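Local structure of 5' nucleotidase family protein (Staphylococcus aureus subsp. aureus, 4Q7F) at residues F166-E174 and N476-D486; H341-Y349 and A360-F371. The protein belongs to the 5'-nucleotidase family, joining a metal-binding calcineurin-like phosphoesterase domain to a C-terminal domain, with a ligand held between the two. All coordinates share one frame; numbering follows the deposited sequence.

Contact 1 of 2, residues F166-E174 and N476-D486. With 3D1 ((2R,3S,5R)-5-(6-amino-9H-purin-9-yl)-tetrahydro-2-(hydroxymethyl)furan-3-ol), chain D.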
loop_
_atom_site.group_PDB
_atom_site.type_symbol
_atom_site.label_atom_id
_atom_site.label_comp_id
_atom_site.label_asym_id
_atom_site.label_seq_id
_atom_site.Cartn_x
_atom_site.Cartn_y
_atom_site.Cartn_z
ATOM N N PHE A 166 -6.134 6.979 8.509
ATOM C CA PHE A 166 -4.717 7.088 8.905
ATOM C C PHE A 166 -3.794 7.776 7.898
ATOM O O PHE A 166 -2.607 7.856 8.124
ATOM C CB PHE A 166 -4.206 5.674 9.202
ATOM C CG PHE A 166 -3.314 5.573 10.405
ATOM C CD1 PHE A 166 -3.842 5.775 11.665
ATOM C CD2 PHE A 166 -1.992 5.182 10.291
ATOM C CE1 PHE A 166 -3.054 5.654 12.789
ATOM C CE2 PHE A 166 -1.200 5.044 11.416
ATOM C CZ PHE A 166 -1.730 5.293 12.666
ATOM N N ILE A 167 -4.351 8.277 6.802
ATOM C CA ILE A 167 -3.581 8.942 5.746
ATOM C C ILE A 167 -2.536 9.993 6.211
ATOM O O ILE A 167 -1.443 10.040 5.633
ATOM C CB ILE A 167 -4.518 9.470 4.638
ATOM C CG1 ILE A 167 -5.178 8.273 3.921
ATOM C CG2 ILE A 167 -3.741 10.320 3.645
ATOM C CD1 ILE A 167 -6.331 8.581 2.955
ATOM N N PRO A 168 -2.855 10.841 7.236
ATOM C CA PRO A 168 -1.861 11.794 7.735
ATOM C C PRO A 168 -0.566 11.167 8.227
ATOM O O PRO A 168 0.462 11.835 8.239
ATOM C CB PRO A 168 -2.599 12.500 8.892
ATOM C CG PRO A 168 -4.028 12.468 8.454
ATOM C CD PRO A 168 -4.178 11.099 7.835
ATOM N N HIS A 169 -0.606 9.894 8.619
ATOM C CA HIS A 169 0.600 9.214 9.084
ATOM C C HIS A 169 1.489 8.721 7.949
ATOM O O HIS A 169 2.575 8.199 8.214
ATOM C CB HIS A 169 0.222 8.023 9.955
ATOM C CG HIS A 169 -0.433 8.404 11.245
ATOM N ND1 HIS A 169 0.238 8.388 12.445
ATOM C CD2 HIS A 169 -1.695 8.809 11.523
ATOM C CE1 HIS A 169 -0.579 8.771 13.411
ATOM N NE2 HIS A 169 -1.760 9.023 12.878
ATOM N N TRP A 170 1.063 8.914 6.696
ATOM C CA TRP A 170 1.842 8.420 5.559
ATOM C C TRP A 170 2.145 9.404 4.423
ATOM O O TRP A 170 3.236 9.399 3.851
ATOM C CB TRP A 170 1.101 7.245 4.873
ATOM C CG TRP A 170 0.634 6.135 5.791
ATOM C CD1 TRP A 170 1.365 5.507 6.778
ATOM C CD2 TRP A 170 -0.643 5.496 5.770
ATOM N NE1 TRP A 170 0.596 4.536 7.386
ATOM C CE2 TRP A 170 -0.637 4.510 6.778
ATOM C CE3 TRP A 170 -1.808 5.667 4.994
ATOM C CZ2 TRP A 170 -1.744 3.705 7.033
ATOM C CZ3 TRP A 170 -2.896 4.870 5.256
ATOM C CH2 TRP A 170 -2.868 3.912 6.268
ATOM N N GLU A 171 1.167 10.219 4.094
ATOM C CA GLU A 171 1.224 11.031 2.882
ATOM C C GLU A 171 2.026 12.331 2.981
ATOM O O GLU A 171 2.268 12.837 4.076
ATOM C CB GLU A 171 -0.241 11.321 2.452
ATOM C CG GLU A 171 -0.393 11.925 1.066
ATOM C CD GLU A 171 0.309 11.074 0.024
ATOM O OE1 GLU A 171 1.385 11.518 -0.459
ATOM O OE2 GLU A 171 -0.165 9.937 -0.222
ATOM N N GLN A 172 2.453 12.836 1.821
ATOM C CA GLN A 172 3.119 14.120 1.722
ATOM C C GLN A 172 2.149 15.136 2.320
ATOM O O GLN A 172 0.969 15.127 1.947
ATOM C CB GLN A 172 3.317 14.504 0.258
ATOM C CG GLN A 172 4.217 13.610 -0.570
ATOM C CD GLN A 172 5.676 13.848 -0.296
ATOM O OE1 GLN A 172 6.049 14.329 0.773
ATOM N NE2 GLN A 172 6.519 13.508 -1.260
ATOM N N PRO A 173 2.620 15.996 3.246
ATOM C CA PRO A 173 1.752 17.042 3.841
ATOM C C PRO A 173 1.106 17.950 2.792
ATOM O O PRO A 173 -0.073 18.260 2.877
ATOM C CB PRO A 173 2.717 17.848 4.707
ATOM C CG PRO A 173 3.766 16.883 5.075
ATOM C CD PRO A 173 3.958 16.007 3.863
ATOM N N GLU A 174 1.876 18.347 1.796
ATOM C CA GLU A 174 1.338 19.204 0.747
ATOM C C GLU A 174 0.201 18.537 -0.042
ATOM O O GLU A 174 -0.653 19.234 -0.574
ATOM C CB GLU A 174 2.439 19.748 -0.189
ATOM C CG GLU A 174 3.428 18.757 -0.794
ATOM C CD GLU A 174 4.600 18.387 0.132
ATOM O OE1 GLU A 174 4.398 18.130 1.331
ATOM O OE2 GLU A 174 5.740 18.324 -0.358
ATOM N N ASN A 476 9.811 10.529 3.188
ATOM C CA ASN A 476 8.659 11.311 3.654
ATOM C C ASN A 476 7.645 10.488 4.439
ATOM O O ASN A 476 6.957 11.022 5.327
ATOM C CB ASN A 476 7.958 12.025 2.515
ATOM C CG ASN A 476 7.264 11.084 1.584
ATOM O OD1 ASN A 476 7.904 10.360 0.829
ATOM N ND2 ASN A 476 5.948 11.101 1.612
ATOM N N TYR A 477 7.578 9.199 4.122
ATOM C CA TYR A 477 6.671 8.263 4.807
ATOM C C TYR A 477 7.093 8.207 6.259
ATOM O O TYR A 477 6.286 8.414 7.165
ATOM C CB TYR A 477 6.781 6.869 4.158
ATOM C CG TYR A 477 5.858 5.802 4.678
ATOM C CD1 TYR A 477 4.549 5.711 4.210
ATOM C CD2 TYR A 477 6.308 4.845 5.576
ATOM C CE1 TYR A 477 3.696 4.729 4.660
ATOM C CE2 TYR A 477 5.467 3.837 6.035
ATOM C CZ TYR A 477 4.159 3.787 5.563
ATOM O OH TYR A 477 3.316 2.798 5.981
ATOM N N ARG A 478 8.372 7.920 6.478
ATOM C CA ARG A 478 8.900 7.902 7.836
ATOM C C ARG A 478 8.754 9.248 8.564
ATOM O O ARG A 478 8.431 9.260 9.746
ATOM C CB ARG A 478 10.358 7.503 7.829
ATOM C CG ARG A 478 10.580 6.049 7.554
ATOM C CD ARG A 478 10.258 5.178 8.756
ATOM N NE ARG A 478 10.633 3.813 8.427
ATOM C CZ ARG A 478 9.830 2.881 7.926
ATOM N NH1 ARG A 478 8.523 3.094 7.723
ATOM N NH2 ARG A 478 10.349 1.708 7.632
ATOM N N ALA A 479 9.002 10.364 7.863
ATOM C CA ALA A 479 8.932 11.703 8.440
ATOM C C ALA A 479 7.615 12.027 9.144
ATOM O O ALA A 479 7.622 12.755 10.150
ATOM C CB ALA A 479 9.261 12.770 7.393
ATOM N N VAL A 480 6.496 11.507 8.640
ATOM C CA VAL A 480 5.206 11.722 9.289
ATOM C C VAL A 480 4.780 10.541 10.188
ATOM O O VAL A 480 3.634 10.461 10.614
ATOM C CB VAL A 480 4.094 12.050 8.266
ATOM C CG1 VAL A 480 4.404 13.392 7.593
ATOM C CG2 VAL A 480 3.960 10.951 7.247
ATOM N N GLY A 481 5.703 9.639 10.470
ATOM C CA GLY A 481 5.462 8.509 11.396
ATOM C C GLY A 481 5.094 7.141 10.828
ATOM O O GLY A 481 4.775 6.217 11.586
ATOM N N GLY A 482 5.124 7.013 9.502
ATOM C CA GLY A 482 4.721 5.800 8.840
ATOM C C GLY A 482 5.472 4.600 9.360
ATOM O O GLY A 482 6.685 4.670 9.569
ATOM N N GLY A 483 4.743 3.520 9.602
ATOM C CA GLY A 483 5.338 2.289 10.111
ATOM C C GLY A 483 5.617 2.356 11.607
ATOM O O GLY A 483 6.436 1.601 12.106
ATOM N N GLN A 484 4.897 3.233 12.317
ATOM C CA GLN A 484 5.045 3.419 13.769
ATOM C C GLN A 484 6.413 3.986 14.176
ATOM O O GLN A 484 6.993 3.567 15.194
ATOM C CB GLN A 484 4.766 2.123 14.573
ATOM C CG GLN A 484 3.379 1.559 14.424
ATOM C CD GLN A 484 3.200 0.271 15.227
ATOM O OE1 GLN A 484 3.702 0.143 16.351
ATOM N NE2 GLN A 484 2.480 -0.679 14.658
ATOM N N TYR A 485 6.922 4.925 13.373
ATOM C CA TYR A 485 8.151 5.663 13.669
ATOM C C TYR A 485 7.692 7.068 14.109
ATOM O O TYR A 485 8.010 8.103 13.502
ATOM C CB TYR A 485 9.072 5.709 12.461
ATOM C CG TYR A 485 9.776 4.375 12.238
ATOM C CD1 TYR A 485 9.184 3.358 11.499
ATOM C CD2 TYR A 485 11.016 4.123 12.817
ATOM C CE1 TYR A 485 9.824 2.136 11.303
ATOM C CE2 TYR A 485 11.662 2.899 12.633
ATOM C CZ TYR A 485 11.090 1.921 11.884
ATOM O OH TYR A 485 11.743 0.702 11.719
ATOM N N ASP A 486 6.931 7.065 15.191
ATOM C CA ASP A 486 6.344 8.276 15.754
ATOM C C ASP A 486 7.349 9.295 16.316
ATOM O O ASP A 486 7.049 10.470 16.366
ATOM C CB ASP A 486 5.283 7.860 16.769
ATOM C CG ASP A 486 4.141 7.087 16.095
ATOM O OD1 ASP A 486 3.355 7.717 15.352
ATOM O OD2 ASP A 486 4.061 5.844 16.257
HETATM O "O5'" 3D1 D . -0.200 0.804 5.965
HETATM C "C5'" 3D1 D . 0.895 1.358 5.242
HETATM C "C4'" 3D1 D . 0.510 1.601 3.792
HETATM O "O4'" 3D1 D . 1.546 2.391 3.226
HETATM C "C1'" 3D1 D . 2.296 1.662 2.250
HETATM N N9 3D1 D . 3.746 1.949 2.433
HETATM C C4 3D1 D . 4.321 3.010 1.883
HETATM N N3 3D1 D . 3.867 4.017 1.102
HETATM C C2 3D1 D . 4.705 4.984 0.682
HETATM N N1 3D1 D . 6.023 5.015 1.019
HETATM C C6 3D1 D . 6.599 4.069 1.795
HETATM N N6 3D1 D . 7.921 4.141 2.110
HETATM C C5 3D1 D . 5.733 2.982 2.299
HETATM N N7 3D1 D . 5.883 1.881 3.064
HETATM C C8 3D1 D . 4.675 1.266 3.152
HETATM C "C2'" 3D1 D . 1.871 0.206 2.373
HETATM C "C3'" 3D1 D . 0.458 0.363 2.905
HETATM O "O3'" 3D1 D . -0.427 0.593 1.788
HETATM O O HOH W 1 1.779 12.306 10.804
HETATM O O HOH W 2 2.492 7.191 13.087
HETATM O O HOH W 3 1.837 3.345 9.582
HETATM O O HOH W 4 5.096 12.716 4.134
#
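Trp170 and Tyr477 run alongside each other, their ring planes 8° apart but displaced so that little of one covers the other; Trp170 CD1 comes 3.2 Å from Tyr477 CE1. The bound 3D1 settles against both. Its purine lies over one face of the Tyr477 ring, 3D1 C4 3.3 Å from Tyr477 CE1, while 3D1 C5' sits over one face of Trp170, toward the rim. Gly482 CA backs the opposite face of the Tyr477 ring. With CG anti to the backbone N (chi1 -176°), Tyr477 carries its ring alongside Trp170 with a face to the purine.

Farther from the ligand, Val480 CG2 packs 3.2 Å from His169 O. Asn476 OD1 accepts from Thr389 N. Gly481, at positive phi, ends helix 476-479 in a Schellman motif, in which Gly482 N donates to Tyr477 O.

No direct hydrogen bond spans the two segments. Waters do: one accepts from Trp170 NE1 (2.8 Å) and from Gly483 N, another donates to both Pro168 O and Val480 O, and a third joins His169 ND1 to Gly481 O and Asp486 OD1. At this junction of the phosphoesterase and C-terminal domains the polar links between these segments thus run through water, while the aromatic pair lines the ligand pocket.

Contact 2 of 2, residues H341-Y349 and A360-F371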
loop_
_atom_site.group_PDB
_atom_site.type_symbol
_atom_site.label_atom_id
_atom_site.label_comp_id
_atom_site.label_asym_id
_atom_site.label_seq_id
_atom_site.Cartn_x
_atom_site.Cartn_y
_atom_site.Cartn_z
ATOM N N HIS A 341 24.820 -5.267 3.576
ATOM C CA HIS A 341 24.872 -5.825 2.249
ATOM C C HIS A 341 25.348 -4.698 1.322
ATOM O O HIS A 341 24.993 -3.535 1.536
ATOM C CB HIS A 341 23.474 -6.317 1.849
ATOM C CG HIS A 341 23.455 -7.081 0.567
ATOM N ND1 HIS A 341 23.419 -6.457 -0.656
ATOM C CD2 HIS A 341 23.526 -8.412 0.311
ATOM C CE1 HIS A 341 23.445 -7.365 -1.615
ATOM N NE2 HIS A 341 23.496 -8.561 -1.054
ATOM N N PRO A 342 26.144 -5.017 0.291
ATOM C CA PRO A 342 26.590 -3.931 -0.590
ATOM C C PRO A 342 25.464 -3.041 -1.154
ATOM O O PRO A 342 25.673 -1.843 -1.362
ATOM C CB PRO A 342 27.320 -4.671 -1.715
ATOM C CG PRO A 342 27.833 -5.913 -1.058
ATOM C CD PRO A 342 26.767 -6.306 -0.068
ATOM N N PHE A 343 24.282 -3.601 -1.390
ATOM C CA PHE A 343 23.189 -2.809 -1.929
ATOM C C PHE A 343 22.566 -1.860 -0.879
ATOM O O PHE A 343 22.230 -0.741 -1.205
ATOM C CB PHE A 343 22.125 -3.677 -2.599
ATOM C CG PHE A 343 21.064 -2.871 -3.299
ATOM C CD1 PHE A 343 21.332 -2.270 -4.515
ATOM C CD2 PHE A 343 19.820 -2.680 -2.725
ATOM C CE1 PHE A 343 20.365 -1.511 -5.161
ATOM C CE2 PHE A 343 18.856 -1.914 -3.357
ATOM C CZ PHE A 343 19.134 -1.325 -4.576
ATOM N N THR A 344 22.410 -2.298 0.367
ATOM C CA THR A 344 21.883 -1.402 1.411
ATOM C C THR A 344 22.924 -0.322 1.733
ATOM O O THR A 344 22.582 0.848 2.015
ATOM C CB THR A 344 21.471 -2.153 2.684
ATOM O OG1 THR A 344 22.590 -2.875 3.222
ATOM C CG2 THR A 344 20.356 -3.094 2.366
ATOM N N ASN A 345 24.193 -0.714 1.683
ATOM C CA ASN A 345 25.282 0.209 1.884
ATOM C C ASN A 345 25.229 1.278 0.804
ATOM O O ASN A 345 25.345 2.457 1.091
ATOM C CB ASN A 345 26.614 -0.486 1.805
ATOM C CG ASN A 345 27.743 0.447 2.110
ATOM O OD1 ASN A 345 27.847 0.952 3.229
ATOM N ND2 ASN A 345 28.592 0.701 1.122
ATOM N N PHE A 346 25.021 0.840 -0.432
ATOM C CA PHE A 346 24.903 1.740 -1.564
ATOM C C PHE A 346 23.752 2.734 -1.418
ATOM O O PHE A 346 23.937 3.917 -1.673
ATOM C CB PHE A 346 24.733 0.934 -2.843
ATOM C CG PHE A 346 24.072 1.685 -3.954
ATOM C CD1 PHE A 346 24.757 2.640 -4.669
ATOM C CD2 PHE A 346 22.760 1.419 -4.288
ATOM C CE1 PHE A 346 24.136 3.329 -5.694
ATOM C CE2 PHE A 346 22.134 2.097 -5.316
ATOM C CZ PHE A 346 22.827 3.057 -6.023
HETATM N N MSE A 347 22.565 2.252 -1.044
HETATM C CA MSE A 347 21.398 3.121 -0.920
HETATM C C MSE A 347 21.643 4.142 0.151
HETATM O O MSE A 347 21.417 5.323 -0.064
HETATM C CB MSE A 347 20.111 2.343 -0.636
HETATM C CG MSE A 347 19.623 1.589 -1.885
HETATM SE SE MSE A 347 17.753 1.025 -1.646
HETATM C CE MSE A 347 18.047 -0.335 -0.248
ATOM N N ASN A 348 22.086 3.698 1.321
ATOM C CA ASN A 348 22.391 4.629 2.407
ATOM C C ASN A 348 23.480 5.654 2.037
ATOM O O ASN A 348 23.362 6.825 2.375
ATOM C CB ASN A 348 22.728 3.876 3.687
ATOM C CG ASN A 348 21.483 3.471 4.456
ATOM O OD1 ASN A 348 20.723 4.332 4.929
ATOM N ND2 ASN A 348 21.279 2.174 4.621
ATOM N N TYR A 349 24.504 5.218 1.309
ATOM C CA TYR A 349 25.537 6.118 0.877
ATOM C C TYR A 349 24.952 7.191 -0.042
ATOM O O TYR A 349 25.265 8.372 0.117
ATOM C CB TYR A 349 26.694 5.395 0.197
ATOM C CG TYR A 349 27.783 6.372 -0.207
ATOM C CD1 TYR A 349 28.604 6.956 0.749
ATOM C CD2 TYR A 349 27.965 6.736 -1.537
ATOM C CE1 TYR A 349 29.581 7.865 0.393
ATOM C CE2 TYR A 349 28.944 7.645 -1.902
ATOM C CZ TYR A 349 29.751 8.197 -0.933
ATOM O OH TYR A 349 30.721 9.100 -1.289
ATOM N N ALA A 360 21.538 8.207 7.848
ATOM C CA ALA A 360 20.487 7.972 6.853
ATOM C C ALA A 360 19.903 6.590 7.102
ATOM O O ALA A 360 20.478 5.790 7.852
ATOM C CB ALA A 360 21.030 8.084 5.450
ATOM N N CYS A 361 18.744 6.316 6.512
ATOM C CA CYS A 361 18.151 5.010 6.625
ATOM C C CYS A 361 17.188 4.776 5.482
ATOM O O CYS A 361 16.716 5.731 4.862
ATOM C CB CYS A 361 17.427 4.826 7.939
ATOM S SG CYS A 361 15.926 5.818 8.112
ATOM N N THR A 362 16.993 3.496 5.180
ATOM C CA THR A 362 16.005 3.041 4.183
ATOM C C THR A 362 15.570 1.626 4.484
ATOM O O THR A 362 16.315 0.833 5.077
ATOM C CB THR A 362 16.513 3.122 2.747
ATOM O OG1 THR A 362 15.431 2.832 1.837
ATOM C CG2 THR A 362 17.674 2.175 2.527
ATOM N N ALA A 363 14.338 1.320 4.104
ATOM C CA ALA A 363 13.820 -0.020 4.249
ATOM C C ALA A 363 14.288 -0.780 3.021
ATOM O O ALA A 363 14.745 -0.167 2.048
ATOM C CB ALA A 363 12.301 -0.001 4.316
ATOM N N LEU A 364 14.279 -2.107 3.104
ATOM C CA LEU A 364 14.526 -2.936 1.932
ATOM C C LEU A 364 13.105 -3.343 1.498
ATOM O O LEU A 364 12.406 -4.097 2.204
ATOM C CB LEU A 364 15.358 -4.166 2.256
ATOM C CG LEU A 364 15.644 -5.054 1.040
ATOM C CD1 LEU A 364 16.565 -4.343 0.059
ATOM C CD2 LEU A 364 16.247 -6.364 1.496
ATOM N N PHE A 365 12.663 -2.825 0.368
ATOM C CA PHE A 365 11.302 -3.124 -0.108
ATOM C C PHE A 365 11.140 -4.571 -0.660
ATOM O O PHE A 365 12.101 -5.214 -1.075
ATOM C CB PHE A 365 10.815 -2.021 -1.062
ATOM C CG PHE A 365 10.797 -0.648 -0.425
ATOM C CD1 PHE A 365 9.878 -0.347 0.579
ATOM C CD2 PHE A 365 11.696 0.338 -0.815
ATOM C CE1 PHE A 365 9.853 0.908 1.176
ATOM C CE2 PHE A 365 11.681 1.598 -0.209
ATOM C CZ PHE A 365 10.761 1.882 0.785
ATOM N N ASP A 366 9.915 -5.076 -0.641
ATOM C CA ASP A 366 9.660 -6.473 -1.036
ATOM C C ASP A 366 10.156 -6.875 -2.413
ATOM O O ASP A 366 10.603 -7.991 -2.605
ATOM C CB ASP A 366 8.187 -6.811 -0.832
ATOM C CG ASP A 366 7.834 -6.905 0.643
ATOM O OD1 ASP A 366 8.581 -7.589 1.384
ATOM O OD2 ASP A 366 6.833 -6.298 1.064
ATOM N N SER A 367 10.116 -5.946 -3.352
ATOM C CA SER A 367 10.591 -6.205 -4.715
ATOM C C SER A 367 12.096 -5.862 -4.916
ATOM O O SER A 367 12.621 -5.931 -6.046
ATOM C CB SER A 367 9.743 -5.374 -5.669
ATOM O OG SER A 367 9.754 -3.998 -5.267
ATOM N N ALA A 368 12.784 -5.513 -3.826
ATOM C CA ALA A 368 14.175 -5.097 -3.904
ATOM C C ALA A 368 15.143 -6.250 -4.020
ATOM O O ALA A 368 15.564 -6.811 -3.011
ATOM C CB ALA A 368 14.543 -4.242 -2.685
ATOM N N SER A 369 15.529 -6.574 -5.246
ATOM C CA SER A 369 16.507 -7.632 -5.492
ATOM C C SER A 369 17.927 -7.065 -5.740
ATOM O O SER A 369 18.826 -7.790 -6.166
ATOM C CB SER A 369 16.046 -8.483 -6.676
ATOM O OG SER A 369 15.759 -7.659 -7.789
ATOM N N GLY A 370 18.137 -5.784 -5.455
ATOM C CA GLY A 370 19.446 -5.170 -5.672
ATOM C C GLY A 370 19.716 -4.930 -7.145
ATOM O O GLY A 370 18.802 -5.026 -7.981
ATOM N N PHE A 371 20.959 -4.590 -7.475
ATOM C CA PHE A 371 21.319 -4.360 -8.860
ATOM C C PHE A 371 22.359 -5.367 -9.368
ATOM O O PHE A 371 23.264 -5.770 -8.648
ATOM C CB PHE A 371 21.928 -2.976 -9.115
ATOM C CG PHE A 371 21.037 -1.799 -8.797
ATOM C CD1 PHE A 371 19.671 -1.841 -8.978
ATOM C CD2 PHE A 371 21.615 -0.591 -8.441
ATOM C CE1 PHE A 371 18.884 -0.724 -8.719
ATOM C CE2 PHE A 371 20.843 0.528 -8.194
ATOM C CZ PHE A 371 19.471 0.462 -8.328
#
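Phe343, its ring swung to the side remote from the backbone N (chi1 -174°), and Phe371, with CG anti to its carbonyl carbon (chi1 -61°), are brought together in an aromatic cluster that Phe346 completes. The cluster joins the start of helix 342-355 to the short strand 370-371, within the C-terminal domain. Phe343 presents its edge to the face of Phe371, with planes at 78° and Phe343 CE1 3.6 Å from Phe371 CD2. Over one face of Phe343 lies Gly370 CA, 3.6 Å from the ring centroid in a CH-pi contact. Phe346 meets Phe371 obliquely, Phe346 CE2 3.5 Å from Phe371 CE2, and Met328 of the neighbouring strand 328-329 touches all three rings.

Farther along, the helix packs against strand 360-363, the segment axes approaching to 7.8 Å. Met347, a selenomethionine here, bends at its last torsion to set CE 3.8 Å from Thr362 CG2. At the helix start, His341 ND1 caps by accepting from Phe343 N.

Asn348 OD1 rests 3.2 Å from Cys361 CA, beside the Ala360-Cys361 backbone but not hydrogen-bonded to it. Asn348 ND2 is gripped by two carbonyls, Ile436 O of strand 435-438 and Thr344 O at 3.2 Å; Asn348 N reaches Thr344 O from the opposite face of that carbonyl's plane.

In the fold
The two contacts, their centres about 20 Å apart, approach the 3D1 pocket differently. Contact 1 bridges the phosphoesterase and C-terminal domains and supplies Trp170 and Tyr477; the Trp170 side chain is about 6 Å from the magnesium ion and about 9 Å from the manganese ion. Contact 2 lies wholly within the C-terminal domain, but its loop after strand 359-363 carries Phe365, another pocket residue, and the Ala363 side chain is about 6 Å from 3D1. The contacts touch where Arg478 NH2 packs 4.2 Å from Ala363 CB. Strands 359-363 and 469-475 are parallel neighbours in one sheet, and the second leads directly into helix 476-479, so one sheet carries parts of both contacts toward the ligand.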